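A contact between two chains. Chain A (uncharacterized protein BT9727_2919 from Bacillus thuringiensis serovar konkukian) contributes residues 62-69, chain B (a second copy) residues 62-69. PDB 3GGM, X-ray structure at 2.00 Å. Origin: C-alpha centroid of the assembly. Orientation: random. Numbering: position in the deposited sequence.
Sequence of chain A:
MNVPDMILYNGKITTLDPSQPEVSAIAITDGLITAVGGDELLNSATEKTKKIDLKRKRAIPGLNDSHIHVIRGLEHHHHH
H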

# COMPACT_ATOMS: atom_id res chain seq x y z
N GLY A 62 3.16 -4.07 6.47
CA GLY A 62 3.96 -3.18 5.63
C GLY A 62 4.38 -3.91 4.36
O GLY A 62 4.37 -5.14 4.31
N LEU A 63 4.73 -3.16 3.31
CA LEU A 63 5.17 -3.78 2.07
C LEU A 63 6.36 -4.64 2.43
O LEU A 63 7.31 -4.17 3.06
CB LEU A 63 5.57 -2.73 1.03
CG LEU A 63 4.47 -1.84 0.43
CD1 LEU A 63 3.29 -2.70 -0.02
CD2 LEU A 63 4.02 -0.83 1.48
N ASN A 64 6.31 -5.89 2.01
CA ASN A 64 7.35 -6.86 2.32
C ASN A 64 7.72 -7.68 1.08
O ASN A 64 7.21 -8.79 0.88
CB ASN A 64 6.84 -7.75 3.45
CG ASN A 64 7.82 -8.82 3.86
OD1 ASN A 64 9.02 -8.70 3.63
ND2 ASN A 64 7.31 -9.87 4.49
N ASP A 65 8.59 -7.13 0.25
CA ASP A 65 9.03 -7.81 -0.96
C ASP A 65 10.43 -7.36 -1.33
O ASP A 65 10.78 -6.19 -1.16
CB ASP A 65 8.08 -7.51 -2.12
CG ASP A 65 8.34 -8.40 -3.31
OD1 ASP A 65 7.73 -9.49 -3.38
OD2 ASP A 65 9.18 -8.03 -4.17
N SER A 66 11.22 -8.29 -1.84
CA SER A 66 12.60 -8.03 -2.23
C SER A 66 12.75 -7.00 -3.36
O SER A 66 13.83 -6.46 -3.57
CB SER A 66 13.27 -9.33 -2.69
OG SER A 66 12.75 -9.70 -3.96
N HIS A 67 11.67 -6.72 -4.08
CA HIS A 67 11.74 -5.76 -5.18
C HIS A 67 11.21 -4.39 -4.81
O HIS A 67 11.21 -3.48 -5.64
CB HIS A 67 10.96 -6.28 -6.38
CG HIS A 67 11.33 -7.66 -6.80
ND1 HIS A 67 10.75 -8.78 -6.24
CD2 HIS A 67 12.25 -8.11 -7.68
CE1 HIS A 67 11.30 -9.87 -6.76
NE2 HIS A 67 12.21 -9.48 -7.64
N ILE A 68 10.74 -4.24 -3.57
CA ILE A 68 10.18 -2.98 -3.12
C ILE A 68 10.97 -2.41 -1.95
O ILE A 68 11.38 -3.13 -1.05
CB ILE A 68 8.71 -3.16 -2.64
CG1 ILE A 68 7.86 -3.81 -3.74
CG2 ILE A 68 8.13 -1.81 -2.25
CD1 ILE A 68 7.63 -2.95 -4.95
N HIS A 69 11.18 -1.10 -1.97
CA HIS A 69 11.85 -0.42 -0.88
C HIS A 69 10.86 0.60 -0.34
O HIS A 69 10.41 1.48 -1.08
CB HIS A 69 13.09 0.33 -1.35
CG HIS A 69 13.72 1.15 -0.26
ND1 HIS A 69 14.74 0.68 0.54
CD2 HIS A 69 13.40 2.38 0.23
CE1 HIS A 69 15.02 1.58 1.47
NE2 HIS A 69 14.22 2.61 1.30
N GLY B 62 -1.90 3.87 -6.13
CA GLY B 62 -1.98 2.44 -5.88
C GLY B 62 -0.65 1.75 -6.10
O GLY B 62 0.16 2.19 -6.90
N LEU B 63 -0.43 0.66 -5.37
CA LEU B 63 0.81 -0.09 -5.53
C LEU B 63 0.84 -0.64 -6.95
O LEU B 63 -0.00 -1.44 -7.34
CB LEU B 63 0.86 -1.23 -4.52
CG LEU B 63 2.05 -2.18 -4.59
CD1 LEU B 63 3.34 -1.40 -4.52
CD2 LEU B 63 1.96 -3.17 -3.43
N ASN B 64 1.81 -0.18 -7.75
CA ASN B 64 1.92 -0.62 -9.13
C ASN B 64 3.26 -1.26 -9.43
O ASN B 64 4.19 -0.58 -9.90
CB ASN B 64 1.72 0.57 -10.07
CG ASN B 64 1.88 0.19 -11.53
OD1 ASN B 64 1.01 -0.45 -12.11
ND2 ASN B 64 3.01 0.56 -12.12
N ASP B 65 3.37 -2.55 -9.18
CA ASP B 65 4.62 -3.26 -9.43
C ASP B 65 4.35 -4.64 -10.03
O ASP B 65 3.46 -5.36 -9.58
CB ASP B 65 5.40 -3.43 -8.13
CG ASP B 65 6.81 -3.93 -8.36
OD1 ASP B 65 7.70 -3.08 -8.64
OD2 ASP B 65 7.03 -5.16 -8.28
N SER B 66 5.15 -5.01 -11.03
CA SER B 66 4.99 -6.29 -11.72
C SER B 66 5.18 -7.51 -10.82
O SER B 66 4.78 -8.61 -11.19
CB SER B 66 5.97 -6.37 -12.89
OG SER B 66 7.31 -6.41 -12.44
N HIS B 67 5.80 -7.34 -9.66
CA HIS B 67 6.02 -8.48 -8.79
C HIS B 67 4.91 -8.66 -7.77
O HIS B 67 4.89 -9.64 -7.03
CB HIS B 67 7.36 -8.35 -8.06
CG HIS B 67 8.52 -8.06 -8.96
ND1 HIS B 67 8.82 -6.78 -9.39
CD2 HIS B 67 9.43 -8.87 -9.54
CE1 HIS B 67 9.87 -6.82 -10.18
NE2 HIS B 67 10.26 -8.07 -10.30
N ILE B 68 3.97 -7.73 -7.75
CA ILE B 68 2.87 -7.81 -6.78
C ILE B 68 1.49 -7.58 -7.37
O ILE B 68 1.28 -6.65 -8.15
CB ILE B 68 3.06 -6.78 -5.64
CG1 ILE B 68 4.46 -6.92 -5.05
CG2 ILE B 68 2.00 -7.01 -4.57
CD1 ILE B 68 4.82 -5.81 -4.08
N HIS B 69 0.55 -8.43 -6.97
CA HIS B 69 -0.82 -8.29 -7.43
C HIS B 69 -1.66 -7.73 -6.28
O HIS B 69 -1.77 -8.36 -5.21
CB HIS B 69 -1.40 -9.64 -7.86
CG HIS B 69 -2.81 -9.55 -8.34
ND1 HIS B 69 -3.14 -9.44 -9.67
CD2 HIS B 69 -3.98 -9.45 -7.65
CE1 HIS B 69 -4.44 -9.28 -9.79
NE2 HIS B 69 -4.98 -9.28 -8.58
O HOH W 1 10.10 -3.69 -8.37

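The two copies present the same stretch to each other, each a loop from residue 62 that tightens into a type I beta turn from residue 65 to residue 68 and then enters a strand at residues 68-69. I68(A) N donates to D65(A) O at 3.1 Å, and I68(B) N to D65(B) O at 3.0 Å, closing the two turns. The backbones approach most nearly at the turns, where the H67(A) CA and H67(B) CA atoms lie 7.3 Å apart; the L63(A) CA and L63(B) CA atoms are 9.5 Å apart. No direct hydrogen bond crosses between the stretches, so the contact rests on packing, with 335 Å² buried in all.

At the turns the imidazoles of H67(A) and H67(B) stack face to face, centroids 3.6 Å apart and planes at 9°, with H67(A) CD2 3.3 Å from H67(B) NE2. A flat aromatic ring suits this narrow gap, and the CB of H67(A) also sits over the face of the H67(B) ring, 3.9 Å from its centroid. Both histidines have chi1 in the m well, and each ring is tethered within its own chain: H67(A) ND1 donates to D65(A) OD2 at 2.7 Å, and H67(B) ND1 to D65(B) OD2, also at 2.7 Å. The same carboxylate oxygens accept from the backbone, H67(A) N to D65(A) OD2 at 2.8 Å and H67(B) N to D65(B) OD2 at 2.9 Å. A short acidic side chain thus braces both the turn and the ring that stacks. Both aspartates adopt the t rotamer.

Beside the stack the isoleucines fill the space with carbon. I68(A) CG1 meets I68(B) CD1 at 3.7 Å, while I68(A) CD1 reaches D65(B) CG at 3.6 Å and I68(B) CD1 comes within 4.2 Å of D65(A) CB. The CA-to-CB bond of I68(A) points sideways, but the end of its side chain comes nearer to chain B; that of I68(B) points toward chain A. Their chi2 angles differ, m in A and t in B, so the two halves are not exact copies.

Further along, L63(A) CD1 touches L63(B) CD2 at 3.7 Å, again with different rotamers, m,m in A and t,p in B. One water supplies a polar link, donating to H67(A) O at 3.0 Å and to D65(B) OD1 at 2.5 Å. N64 and S66 of both chains, polar and exposed, make no contact across the stretches.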